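Cellulase IBT99 (Metagenomes, PDB 6WBT) probably hydrolyses 6-phospho-alpha-glucosides as a family 4 glycoside hydrolase, using bound NAD and a divalent metal, here manganese, in its active site. Local coordinates at residues I20-L25 / Q315-V320; M181-D186 / E231-D236; F205-C210 / D214-L219; A237-P242 / H246-S251. One frame throughout, in Å; residues are numbered along the deposited sequence.

Contact 1: I20-L25 / Q315-V320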
loop_
_atom_site.group_PDB
_atom_site.type_symbol
_atom_site.label_atom_id
_atom_site.label_comp_id
_atom_site.label_asym_id
_atom_site.label_seq_id
_atom_site.Cartn_x
_atom_site.Cartn_y
_atom_site.Cartn_z
ATOM N N ILE A 20 37.939 18.096 8.927
ATOM C CA ILE A 20 37.286 17.131 9.802
ATOM C C ILE A 20 38.260 16.513 10.796
ATOM O O ILE A 20 37.833 16.020 11.845
ATOM C CB ILE A 20 36.587 16.026 8.988
ATOM C CG1 ILE A 20 37.608 15.025 8.444
ATOM C CG2 ILE A 20 35.772 16.633 7.854
ATOM C CD1 ILE A 20 37.001 13.708 8.023
ATOM N N VAL A 21 39.562 16.517 10.494
ATOM C CA VAL A 21 40.545 16.048 11.466
ATOM C C VAL A 21 40.553 16.960 12.685
ATOM O O VAL A 21 40.563 16.492 13.831
ATOM C CB VAL A 21 41.940 15.952 10.821
ATOM C CG1 VAL A 21 43.014 15.832 11.890
ATOM C CG2 VAL A 21 42.007 14.765 9.877
ATOM N N LYS A 22 40.534 18.275 12.458
ATOM C CA LYS A 22 40.485 19.217 13.571
ATOM C C LYS A 22 39.147 19.142 14.296
ATOM O O LYS A 22 39.098 19.232 15.529
ATOM C CB LYS A 22 40.750 20.634 13.062
ATOM C CG LYS A 22 41.091 21.645 14.147
ATOM C CD LYS A 22 39.868 22.421 14.609
ATOM C CE LYS A 22 40.237 23.441 15.674
ATOM N NZ LYS A 22 39.048 24.196 16.158
ATOM N N ASP A 23 38.053 18.974 13.550
ATOM C CA ASP A 23 36.747 18.828 14.182
ATOM C C ASP A 23 36.641 17.522 14.959
ATOM O O ASP A 23 35.875 17.437 15.926
ATOM C CB ASP A 23 35.643 18.917 13.129
ATOM C CG ASP A 23 35.435 20.333 12.625
ATOM O OD1 ASP A 23 35.200 21.233 13.458
ATOM O OD2 ASP A 23 35.516 20.548 11.398
ATOM N N LEU A 24 37.398 16.498 14.558
ATOM C CA LEU A 24 37.426 15.253 15.319
ATOM C C LEU A 24 38.304 15.372 16.559
ATOM O O LEU A 24 37.986 14.784 17.599
ATOM C CB LEU A 24 37.911 14.106 14.431
ATOM C CG LEU A 24 37.976 12.719 15.074
ATOM C CD1 LEU A 24 36.594 12.261 15.517
ATOM C CD2 LEU A 24 38.599 11.713 14.121
ATOM N N LEU A 25 39.398 16.133 16.473
ATOM C CA LEU A 25 40.265 16.337 17.626
ATOM C C LEU A 25 39.625 17.229 18.681
ATOM O O LEU A 25 39.981 17.125 19.862
ATOM C CB LEU A 25 41.601 16.934 17.182
ATOM C CG LEU A 25 42.494 16.044 16.314
ATOM C CD1 LEU A 25 43.786 16.764 15.949
ATOM C CD2 LEU A 25 42.789 14.728 17.018
ATOM N N GLN A 315 42.230 28.229 7.595
ATOM C CA GLN A 315 41.624 28.200 6.267
ATOM C C GLN A 315 40.607 27.073 6.157
ATOM O O GLN A 315 39.501 27.263 5.637
ATOM C CB GLN A 315 42.704 28.032 5.197
ATOM C CG GLN A 315 43.495 29.282 4.861
ATOM C CD GLN A 315 44.495 29.038 3.745
ATOM O OE1 GLN A 315 45.484 28.326 3.928
ATOM N NE2 GLN A 315 44.235 29.616 2.578
ATOM N N PHE A 316 40.965 25.889 6.647
ATOM C CA PHE A 316 40.166 24.688 6.470
ATOM C C PHE A 316 39.256 24.393 7.656
ATOM O O PHE A 316 38.579 23.361 7.654
ATOM C CB PHE A 316 41.086 23.491 6.208
ATOM C CG PHE A 316 42.339 23.848 5.457
ATOM C CD1 PHE A 316 42.298 24.108 4.097
ATOM C CD2 PHE A 316 43.557 23.929 6.112
ATOM C CE1 PHE A 316 43.449 24.440 3.404
ATOM C CE2 PHE A 316 44.711 24.260 5.425
ATOM C CZ PHE A 316 44.657 24.515 4.070
ATOM N N TYR A 317 39.217 25.270 8.660
ATOM C CA TYR A 317 38.392 25.072 9.845
ATOM C C TYR A 317 37.037 25.764 9.731
ATOM O O TYR A 317 36.450 26.148 10.748
ATOM C CB TYR A 317 39.121 25.562 11.098
ATOM C CG TYR A 317 40.449 24.890 11.388
ATOM C CD1 TYR A 317 40.826 23.721 10.738
ATOM C CD2 TYR A 317 41.323 25.426 12.326
ATOM C CE1 TYR A 317 42.041 23.113 11.006
ATOM C CE2 TYR A 317 42.535 24.824 12.603
ATOM C CZ TYR A 317 42.889 23.669 11.941
ATOM O OH TYR A 317 44.096 23.070 12.216
ATOM N N VAL A 318 36.525 25.932 8.515
ATOM C CA VAL A 318 35.292 26.673 8.284
ATOM C C VAL A 318 34.192 25.709 7.861
ATOM O O VAL A 318 34.451 24.649 7.278
ATOM C CB VAL A 318 35.489 27.783 7.230
ATOM C CG1 VAL A 318 36.489 28.814 7.731
ATOM C CG2 VAL A 318 35.953 27.189 5.908
ATOM N N GLY A 319 32.956 26.081 8.171
ATOM C CA GLY A 319 31.792 25.304 7.801
ATOM C C GLY A 319 31.325 24.386 8.920
ATOM O O GLY A 319 32.050 24.089 9.873
ATOM N N VAL A 320 30.080 23.930 8.793
ATOM C CA VAL A 320 29.493 22.998 9.749
ATOM C C VAL A 320 29.722 21.587 9.227
ATOM O O VAL A 320 29.105 20.622 9.694
ATOM C CB VAL A 320 27.995 23.281 9.963
ATOM C CG1 VAL A 320 27.547 22.787 11.333
ATOM C CG2 VAL A 320 27.712 24.765 9.805
#

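Contact 2: M181-D186 / E231-D236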
loop_
_atom_site.group_PDB
_atom_site.type_symbol
_atom_site.label_atom_id
_atom_site.label_comp_id
_atom_site.label_asym_id
_atom_site.label_seq_id
_atom_site.Cartn_x
_atom_site.Cartn_y
_atom_site.Cartn_z
HETATM N N MSE A 181 19.585 29.948 8.628
HETATM C CA MSE A 181 18.375 30.200 9.401
HETATM C C MSE A 181 18.727 30.627 10.823
HETATM O O MSE A 181 17.984 31.373 11.459
HETATM C CB MSE A 181 17.480 28.958 9.416
HETATM C CG MSE A 181 16.956 28.568 8.040
HETATM SE SE MSE A 181 15.573 27.189 8.072
HETATM C CE MSE A 181 16.696 25.601 7.951
ATOM N N ALA A 182 19.874 30.152 11.313
ATOM C CA ALA A 182 20.347 30.580 12.624
ATOM C C ALA A 182 20.768 32.044 12.610
ATOM O O ALA A 182 20.552 32.768 13.589
ATOM C CB ALA A 182 21.505 29.690 13.077
ATOM N N GLU A 183 21.362 32.501 11.506
ATOM C CA GLU A 183 21.804 33.889 11.419
ATOM C C GLU A 183 20.636 34.833 11.159
ATOM O O GLU A 183 20.629 35.967 11.650
ATOM C CB GLU A 183 22.857 34.033 10.322
ATOM C CG GLU A 183 24.090 33.166 10.524
ATOM C CD GLU A 183 24.847 32.930 9.233
ATOM O OE1 GLU A 183 24.227 33.048 8.156
ATOM O OE2 GLU A 183 26.056 32.628 9.294
ATOM N N ILE A 184 19.642 34.381 10.390
ATOM C CA ILE A 184 18.489 35.223 10.081
ATOM C C ILE A 184 17.705 35.544 11.347
ATOM O O ILE A 184 17.243 36.675 11.543
ATOM C CB ILE A 184 17.604 34.538 9.022
ATOM C CG1 ILE A 184 18.355 34.424 7.693
ATOM C CG2 ILE A 184 16.295 35.292 8.839
ATOM C CD1 ILE A 184 17.672 33.534 6.678
ATOM N N LEU A 185 17.553 34.561 12.231
ATOM C CA LEU A 185 16.804 34.727 13.469
ATOM C C LEU A 185 17.666 35.206 14.628
ATOM O O LEU A 185 17.135 35.417 15.724
ATOM C CB LEU A 185 16.134 33.406 13.853
ATOM C CG LEU A 185 15.297 32.733 12.767
ATOM C CD1 LEU A 185 15.175 31.249 13.051
ATOM C CD2 LEU A 185 13.925 33.377 12.670
ATOM N N ASP A 186 18.971 35.382 14.411
ATOM C CA ASP A 186 19.922 35.651 15.491
ATOM C C ASP A 186 19.804 34.584 16.578
ATOM O O ASP A 186 19.869 34.866 17.777
ATOM C CB ASP A 186 19.737 37.063 16.054
ATOM C CG ASP A 186 20.930 37.529 16.866
ATOM O OD1 ASP A 186 20.724 38.053 17.981
ATOM O OD2 ASP A 186 22.075 37.354 16.396
ATOM N N GLU A 231 22.428 39.799 6.457
ATOM C CA GLU A 231 23.582 40.681 6.576
ATOM C C GLU A 231 24.647 40.106 7.500
ATOM O O GLU A 231 25.825 40.452 7.358
ATOM C CB GLU A 231 23.138 42.062 7.060
ATOM C CG GLU A 231 22.124 42.727 6.141
ATOM C CD GLU A 231 22.632 42.872 4.717
ATOM O OE1 GLU A 231 23.433 43.794 4.459
ATOM O OE2 GLU A 231 22.235 42.057 3.858
ATOM N N ALA A 232 24.264 39.238 8.437
ATOM C CA ALA A 232 25.242 38.509 9.233
ATOM C C ALA A 232 25.788 37.293 8.501
ATOM O O ALA A 232 26.846 36.778 8.881
ATOM C CB ALA A 232 24.627 38.077 10.566
ATOM N N SER A 233 25.091 36.823 7.462
ATOM C CA SER A 233 25.595 35.705 6.673
ATOM C C SER A 233 26.816 36.102 5.858
ATOM O O SER A 233 27.669 35.255 5.567
ATOM C CB SER A 233 24.495 35.175 5.753
ATOM O OG SER A 233 23.331 34.839 6.489
HETATM N N MSE A 234 26.922 37.375 5.487
HETATM C CA MSE A 234 28.037 37.860 4.683
HETATM C C MSE A 234 29.355 37.809 5.449
HETATM O O MSE A 234 30.428 37.749 4.848
HETATM C CB MSE A 234 27.770 39.293 4.215
HETATM C CG MSE A 234 26.475 39.480 3.440
HETATM SE SE MSE A 234 26.400 38.429 1.801
HETATM C CE MSE A 234 25.142 39.532 0.798
ATOM N N ASN A 235 29.269 37.832 6.780
ATOM C CA ASN A 235 30.467 37.857 7.611
ATOM C C ASN A 235 31.156 36.502 7.709
ATOM O O ASN A 235 32.358 36.457 7.991
ATOM C CB ASN A 235 30.124 38.360 9.016
ATOM C CG ASN A 235 29.860 39.854 9.052
ATOM O OD1 ASN A 235 30.393 40.609 8.238
ATOM N ND2 ASN A 235 29.040 40.287 10.001
ATOM N N ASP A 236 30.436 35.404 7.487
ATOM C CA ASP A 236 31.043 34.086 7.573
ATOM C C ASP A 236 31.879 33.799 6.326
ATOM O O ASP A 236 31.966 34.608 5.399
ATOM C CB ASP A 236 29.975 33.015 7.783
ATOM C CG ASP A 236 29.706 32.740 9.250
ATOM O OD1 ASP A 236 28.778 33.356 9.814
ATOM O OD2 ASP A 236 30.434 31.916 9.842
#

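Contact 3: F205-C210 / D214-L219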
loop_
_atom_site.group_PDB
_atom_site.type_symbol
_atom_site.label_atom_id
_atom_site.label_comp_id
_atom_site.label_asym_id
_atom_site.label_seq_id
_atom_site.Cartn_x
_atom_site.Cartn_y
_atom_site.Cartn_z
ATOM N N PHE A 205 11.841 21.869 3.994
ATOM C CA PHE A 205 11.765 22.126 5.429
ATOM C C PHE A 205 10.323 22.479 5.776
ATOM O O PHE A 205 9.863 23.590 5.492
ATOM C CB PHE A 205 12.716 23.250 5.835
ATOM C CG PHE A 205 14.169 22.914 5.656
ATOM C CD1 PHE A 205 14.928 22.471 6.727
ATOM C CD2 PHE A 205 14.780 23.050 4.420
ATOM C CE1 PHE A 205 16.267 22.165 6.568
ATOM C CE2 PHE A 205 16.118 22.746 4.254
ATOM C CZ PHE A 205 16.863 22.303 5.330
ATOM N N THR A 206 9.610 21.537 6.399
ATOM C CA THR A 206 8.200 21.761 6.703
ATOM C C THR A 206 8.018 22.677 7.910
ATOM O O THR A 206 7.165 23.571 7.889
ATOM C CB THR A 206 7.488 20.428 6.937
ATOM O OG1 THR A 206 8.102 19.739 8.032
ATOM C CG2 THR A 206 7.569 19.559 5.693
ATOM N N HIS A 207 8.802 22.469 8.967
ATOM C CA HIS A 207 8.745 23.304 10.158
ATOM C C HIS A 207 10.154 23.524 10.683
ATOM O O HIS A 207 10.985 22.614 10.644
ATOM C CB HIS A 207 7.877 22.673 11.257
ATOM C CG HIS A 207 6.428 22.564 10.899
ATOM N ND1 HIS A 207 5.838 21.372 10.538
ATOM C CD2 HIS A 207 5.449 23.498 10.848
ATOM C CE1 HIS A 207 4.558 21.576 10.281
ATOM N NE2 HIS A 207 4.296 22.859 10.461
ATOM N N VAL A 208 10.420 24.737 11.165
ATOM C CA VAL A 208 11.696 25.089 11.778
ATOM C C VAL A 208 11.408 25.814 13.084
ATOM O O VAL A 208 10.520 26.671 13.144
ATOM C CB VAL A 208 12.565 25.968 10.851
ATOM C CG1 VAL A 208 13.919 26.242 11.492
ATOM C CG2 VAL A 208 12.740 25.310 9.491
ATOM N N ARG A 209 12.158 25.473 14.130
ATOM C CA ARG A 209 11.927 26.040 15.450
ATOM C C ARG A 209 13.253 26.334 16.134
ATOM O O ARG A 209 14.182 25.523 16.086
ATOM C CB ARG A 209 11.077 25.096 16.315
ATOM C CG ARG A 209 11.539 23.649 16.289
ATOM C CD ARG A 209 10.497 22.712 16.878
ATOM N NE ARG A 209 10.832 21.314 16.627
ATOM C CZ ARG A 209 10.464 20.643 15.539
ATOM N NH1 ARG A 209 10.813 19.373 15.390
ATOM N NH2 ARG A 209 9.747 21.243 14.599
ATOM N N CYS A 210 13.331 27.503 16.765
ATOM C CA CYS A 210 14.490 27.920 17.548
ATOM C C CYS A 210 14.103 27.916 19.020
ATOM O O CYS A 210 13.132 28.575 19.408
ATOM C CB CYS A 210 14.974 29.305 17.119
ATOM S SG CYS A 210 16.072 30.130 18.309
ATOM N N ASP A 214 8.342 27.668 17.292
ATOM C CA ASP A 214 8.240 27.579 15.840
ATOM C C ASP A 214 8.538 28.935 15.215
ATOM O O ASP A 214 7.910 29.941 15.561
ATOM C CB ASP A 214 6.847 27.090 15.438
ATOM C CG ASP A 214 6.759 26.692 13.969
ATOM O OD1 ASP A 214 7.206 27.471 13.100
ATOM O OD2 ASP A 214 6.240 25.594 13.681
ATOM N N VAL A 215 9.502 28.957 14.300
ATOM C CA VAL A 215 9.931 30.173 13.623
ATOM C C VAL A 215 9.837 30.027 12.107
ATOM O O VAL A 215 10.510 30.742 11.372
ATOM C CB VAL A 215 11.354 30.571 14.054
ATOM C CG1 VAL A 215 11.355 31.078 15.488
ATOM C CG2 VAL A 215 12.292 29.384 13.908
ATOM N N THR A 216 9.002 29.101 11.629
ATOM C CA THR A 216 8.904 28.858 10.193
ATOM C C THR A 216 8.306 30.060 9.471
ATOM O O THR A 216 8.827 30.496 8.438
ATOM C CB THR A 216 8.070 27.604 9.929
ATOM O OG1 THR A 216 8.552 26.528 10.743
ATOM C CG2 THR A 216 8.161 27.203 8.464
ATOM N N ASP A 217 7.213 30.611 10.006
ATOM C CA ASP A 217 6.568 31.753 9.364
ATOM C C ASP A 217 7.486 32.968 9.335
ATOM O O ASP A 217 7.464 33.749 8.376
ATOM C CB ASP A 217 5.257 32.089 10.078
ATOM C CG ASP A 217 4.118 31.180 9.661
ATOM O OD1 ASP A 217 4.320 30.348 8.752
ATOM O OD2 ASP A 217 3.017 31.300 10.242
ATOM N N LYS A 218 8.303 33.145 10.375
ATOM C CA LYS A 218 9.227 34.274 10.396
ATOM C C LYS A 218 10.366 34.073 9.404
ATOM O O LYS A 218 10.830 35.034 8.779
ATOM C CB LYS A 218 9.777 34.478 11.807
ATOM C CG LYS A 218 10.503 35.799 12.004
ATOM C CD LYS A 218 11.274 35.818 13.315
ATOM C CE LYS A 218 10.403 35.387 14.484
ATOM N NZ LYS A 218 9.220 36.275 14.655
ATOM N N LEU A 219 10.829 32.831 9.247
ATOM C CA LEU A 219 11.924 32.558 8.322
ATOM C C LEU A 219 11.482 32.736 6.875
ATOM O O LEU A 219 12.170 33.392 6.083
ATOM C CB LEU A 219 12.466 31.149 8.553
ATOM C CG LEU A 219 13.489 31.027 9.682
ATOM C CD1 LEU A 219 13.755 29.572 10.008
ATOM C CD2 LEU A 219 14.777 31.736 9.295
#

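Contact 4: A237-P242 / H246-S251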
loop_
_atom_site.group_PDB
_atom_site.type_symbol
_atom_site.label_atom_id
_atom_site.label_comp_id
_atom_site.label_asym_id
_atom_site.label_seq_id
_atom_site.Cartn_x
_atom_site.Cartn_y
_atom_site.Cartn_z
ATOM N N ALA A 237 32.503 32.622 6.307
ATOM C CA ALA A 237 33.444 32.271 5.251
ATOM C C ALA A 237 32.784 31.619 4.044
ATOM O O ALA A 237 33.317 31.718 2.932
ATOM C CB ALA A 237 34.527 31.339 5.800
ATOM N N LEU A 238 31.644 30.948 4.231
ATOM C CA LEU A 238 30.995 30.285 3.104
ATOM C C LEU A 238 30.425 31.298 2.118
ATOM O O LEU A 238 30.504 31.101 0.901
ATOM C CB LEU A 238 29.893 29.351 3.601
ATOM C CG LEU A 238 29.222 28.515 2.508
ATOM C CD1 LEU A 238 30.033 27.259 2.210
ATOM C CD2 LEU A 238 27.787 28.170 2.880
ATOM N N LEU A 239 29.850 32.388 2.624
ATOM C CA LEU A 239 29.244 33.402 1.770
ATOM C C LEU A 239 30.267 34.310 1.100
ATOM O O LEU A 239 29.870 35.262 0.421
ATOM C CB LEU A 239 28.252 34.248 2.575
ATOM C CG LEU A 239 26.813 33.733 2.691
ATOM C CD1 LEU A 239 26.199 33.536 1.311
ATOM C CD2 LEU A 239 26.734 32.448 3.506
ATOM N N LYS A 240 31.566 34.052 1.274
ATOM C CA LYS A 240 32.564 34.803 0.520
ATOM C C LYS A 240 32.526 34.429 -0.956
ATOM O O LYS A 240 32.679 35.294 -1.826
ATOM C CB LYS A 240 33.959 34.559 1.094
ATOM C CG LYS A 240 34.132 34.982 2.542
ATOM C CD LYS A 240 35.597 34.945 2.969
ATOM C CE LYS A 240 36.116 33.522 3.168
ATOM N NZ LYS A 240 36.455 32.813 1.900
ATOM N N ASP A 241 32.323 33.151 -1.251
ATOM C CA ASP A 241 32.205 32.686 -2.624
ATOM C C ASP A 241 30.968 33.305 -3.267
ATOM O O ASP A 241 29.854 33.119 -2.751
ATOM C CB ASP A 241 32.120 31.159 -2.654
ATOM C CG ASP A 241 32.399 30.577 -4.032
ATOM O OD1 ASP A 241 31.938 31.151 -5.040
ATOM O OD2 ASP A 241 33.084 29.535 -4.105
ATOM N N PRO A 242 31.108 34.045 -4.370
ATOM C CA PRO A 242 29.923 34.649 -5.000
ATOM C C PRO A 242 28.937 33.628 -5.532
ATOM O O PRO A 242 27.750 33.947 -5.666
ATOM C CB PRO A 242 30.522 35.496 -6.131
ATOM C CG PRO A 242 31.838 34.847 -6.428
ATOM C CD PRO A 242 32.347 34.352 -5.104
ATOM N N HIS A 246 24.762 33.742 -4.845
ATOM C CA HIS A 246 23.742 33.550 -5.871
ATOM C C HIS A 246 22.921 32.295 -5.611
ATOM O O HIS A 246 21.727 32.257 -5.929
ATOM C CB HIS A 246 24.402 33.483 -7.249
ATOM C CG HIS A 246 23.471 33.080 -8.350
ATOM N ND1 HIS A 246 22.746 33.993 -9.085
ATOM C CD2 HIS A 246 23.149 31.861 -8.843
ATOM C CE1 HIS A 246 22.018 33.355 -9.983
ATOM N NE2 HIS A 246 22.243 32.060 -9.857
ATOM N N THR A 247 23.539 31.266 -5.030
ATOM C CA THR A 247 22.827 30.018 -4.778
ATOM C C THR A 247 21.809 30.175 -3.655
ATOM O O THR A 247 20.695 29.647 -3.743
ATOM C CB THR A 247 23.825 28.908 -4.448
ATOM O OG1 THR A 247 24.911 28.950 -5.381
ATOM C CG2 THR A 247 23.158 27.555 -4.540
ATOM N N PHE A 248 22.172 30.894 -2.591
ATOM C CA PHE A 248 21.237 31.087 -1.486
ATOM C C PHE A 248 20.158 32.106 -1.830
ATOM O O PHE A 248 19.013 31.965 -1.387
ATOM C CB PHE A 248 21.986 31.520 -0.227
ATOM C CG PHE A 248 22.769 30.419 0.425
ATOM C CD1 PHE A 248 22.363 29.099 0.319
ATOM C CD2 PHE A 248 23.915 30.706 1.149
ATOM C CE1 PHE A 248 23.087 28.086 0.923
ATOM C CE2 PHE A 248 24.641 29.700 1.753
ATOM C CZ PHE A 248 24.228 28.387 1.641
ATOM N N LYS A 249 20.499 33.132 -2.610
ATOM C CA LYS A 249 19.545 34.183 -2.942
ATOM C C LYS A 249 18.522 33.750 -3.985
ATOM O O LYS A 249 17.508 34.438 -4.157
ATOM C CB LYS A 249 20.296 35.428 -3.428
ATOM C CG LYS A 249 19.508 36.723 -3.296
ATOM C CD LYS A 249 20.361 37.928 -3.658
ATOM C CE LYS A 249 21.523 38.100 -2.690
ATOM N NZ LYS A 249 21.062 38.365 -1.298
ATOM N N ASN A 250 18.752 32.634 -4.679
ATOM C CA ASN A 250 17.774 32.124 -5.631
ATOM C C ASN A 250 16.583 31.460 -4.953
ATOM O O ASN A 250 15.556 31.248 -5.607
ATOM C CB ASN A 250 18.432 31.131 -6.592
ATOM C CG ASN A 250 18.822 31.767 -7.911
ATOM O OD1 ASN A 250 19.953 32.213 -8.088
ATOM N ND2 ASN A 250 17.879 31.812 -8.846
ATOM N N SER A 251 16.694 31.128 -3.665
ATOM C CA SER A 251 15.589 30.506 -2.947
ATOM C C SER A 251 14.419 31.454 -2.728
ATOM O O SER A 251 13.343 30.998 -2.325
ATOM C CB SER A 251 16.075 29.969 -1.600
ATOM O OG SER A 251 17.105 29.011 -1.773
#

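Contact 1: I20-L25 / Q315-V320
Y317, in the loop between helices 296-306 and 321-334, lays its ring against the aliphatic chain of K22 on helix 17-25, and this pair carries most of a small surface contact. Along the loop, Q315 sets its CB over the centre of the F316 ring, 3.9 Å above the plane, while that ring leads away from the helix. The CG of Y317 stands anti to its carbonyl carbon (chi1 -59°), which swings the ring toward the helix. K22 crosses it at about a right angle, its CG lying 3.7 Å from the centroid of the Y317 ring in a CH-pi contact, and its CB 3.5 Å from Y317 CE1 at the rim. A bend at chi2 (-95°) carries K22 CD and CE on across the same ring, and NZ ends in a salt bridge with D26. Lysine suits the site by offering methylenes to the ring and a charge beyond it. V56 of helix 43-60 touches both side chains. Helix 17-25 is the first of the Rossmann fold, following strand 5-10, so a loop of the C-terminal domain here reaches back to the nucleotide-binding domain. An alanine in place of Y317 would remove the ring face from K22 CG and is likely to let the lysine chain move more freely. V318 turns away from the helix. G319 adopts backbone angles at which a CB would jam against the carbonyl O of V318. V320, at the N-cap position of helix 321-334, rests on V175, E176 and A179 of helix 173-184.

Contact 2: M181-D186 / E231-D236
E183 and A232 bring the two backbones closest, their CA atoms 6.2 Å apart, where the last turn of helix 173-184 passes the loop that leads from helix 216-226 to helix 242-249. The loop residues 231-235 have helical backbone angles but lack the regular helical bonds. Helix 173-184 ends in a Schellman motif: D186 takes a positive phi (53°), C187 N returns to A182 O, and D186 N makes a weak bond to E183 O. Nearly all the burial of the helical side belongs to E183. Its CB lies 4.4 Å from the CB of A232, a residue small enough for the backbones to come this near. Beyond CG the glutamate chain is extended (chi2 159°), which carries the carboxylate past A232 to the polar residues behind it. There S233 OG donates to E183 OE1 at 2.6 Å, meeting it from above the carboxylate plane, 37° out of it. The buried serine hydroxyl also has a hydrogen bond with S230 OG, so a short side chain with one hydroxyl serves two neighbours. The other oxygen, E183 OE2, lies close to D236 OD1, the two carboxylates turned moderately against each other; their exact separation is uncertain at this resolution. R180, one turn back on the helix, forms a salt bridge with that same OE2. Two like-charged groups brought together in this way might raise each other's affinity for a proton, and the arginine is likely to offset part of the repulsion.

Contact 3: F205-C210 / D214-L219
V208 and T216 join the end of strand 202-210 to the start of helix 216-226, across a beta-hairpin whose second strand, 213-214, is very short, and an Asx turn at D214 leads into the helix. R209 and D214 form the non-hydrogen-bonded antiparallel pair, CA to CA 4.0 Å. Beyond it the second strand stops, and a side chain takes over as acceptor: V208 N donates a hydrogen bond to T216 OG1 at 2.6 Å, almost straight at 171°. The carbonyl of the same residue is served by backbone, V215 N reaching V208 O at 2.8 Å and 162°, in the carbonyl plane. Next along, T216 N is taken by D214 OD1 at 2.8 Å, so a first-turn amide that has no helical carbonyl before it is satisfied by the Asx turn. The aspartate can reach there because its CG stands anti to the backbone N (chi1 -168°), bringing the carboxylate over the turn. Threonine suits position 216 because its OG1, anti to the carbonyl carbon, is placed to accept from the strand. D214 OD2 meets H207 CD2 obliquely, ring and carboxylate nearly perpendicular. R209 leads away from the turn: its NH1 makes salt bridges with D195 and E193 of the adjoining strand 192-197. C210 is disulfide-bonded to C187, tying the strand to the chain just after helix 173-184. Beneath the polar turn, apolar side-chain carbons close the core side, with V215 CG2 4.2 Å from C210 CB and V208 CG1 3.6 Å from L219 CD1.

Contact 4: A237-P242 / H246-S251
F248 turns one edge of its ring to two leucines of the preceding loop. Its CG stands anti to the carbonyl carbon (chi1 -74°), which aims the ring from helix 242-249 back at residues 238 and 239. L238, whose CG is anti to its backbone N (chi1 -175°), crosses the ring at about a right angle and sets CD2 3.7 Å from F248 CE2. L239 comes in obliquely, CD1 3.6 Å from F248 CD2, with its own CD2 in the ring plane at the edge. A branched leucine suits position 239, since both its methyls can follow the ring edge. Were F248 a serine, the ring edge that both leucines pack on would be lost and a gap would probably open there. The ring also lies against W244, M173 and R180. At the helix start P242, which needs no amide hydrogen there, accepts H246 N at its O over 3.1 Å and 173°, the first regular turn. D241 is the N-cap: its OD1 takes D243 N, while OD2 pairs with R286. R286, M173 and, on this capped helix, W244 line the glucose-6-phosphate pocket directly, and the leucine-phenylalanine packing lies behind them as second shell.

Contacts 2, 3 and 4 form one connected patch, whereas contact 1 lies on the first helix of the Rossmann fold and joins it through V318 CG1, 3.7 Å from A237 CB of contact 4. Contacts 2 and 3 share a hydrophobic seam: L185 CD1 lies 3.5 Å from V215 CG2, and the SE of selenomethionine M181 3.6 Å from L219 CD1. Contacts 2 and 4, with centres about 12 Å apart, touch where S233 O packs on L239 CB. Contact 4 comes nearest the ligands, the L238 side chain lying about 6 Å from glucose-6-phosphate and about 9 Å from NAD; D236 of contact 2 is about 14 Å from the sugar phosphate, and Y317 of contact 1 about 14 Å from NAD.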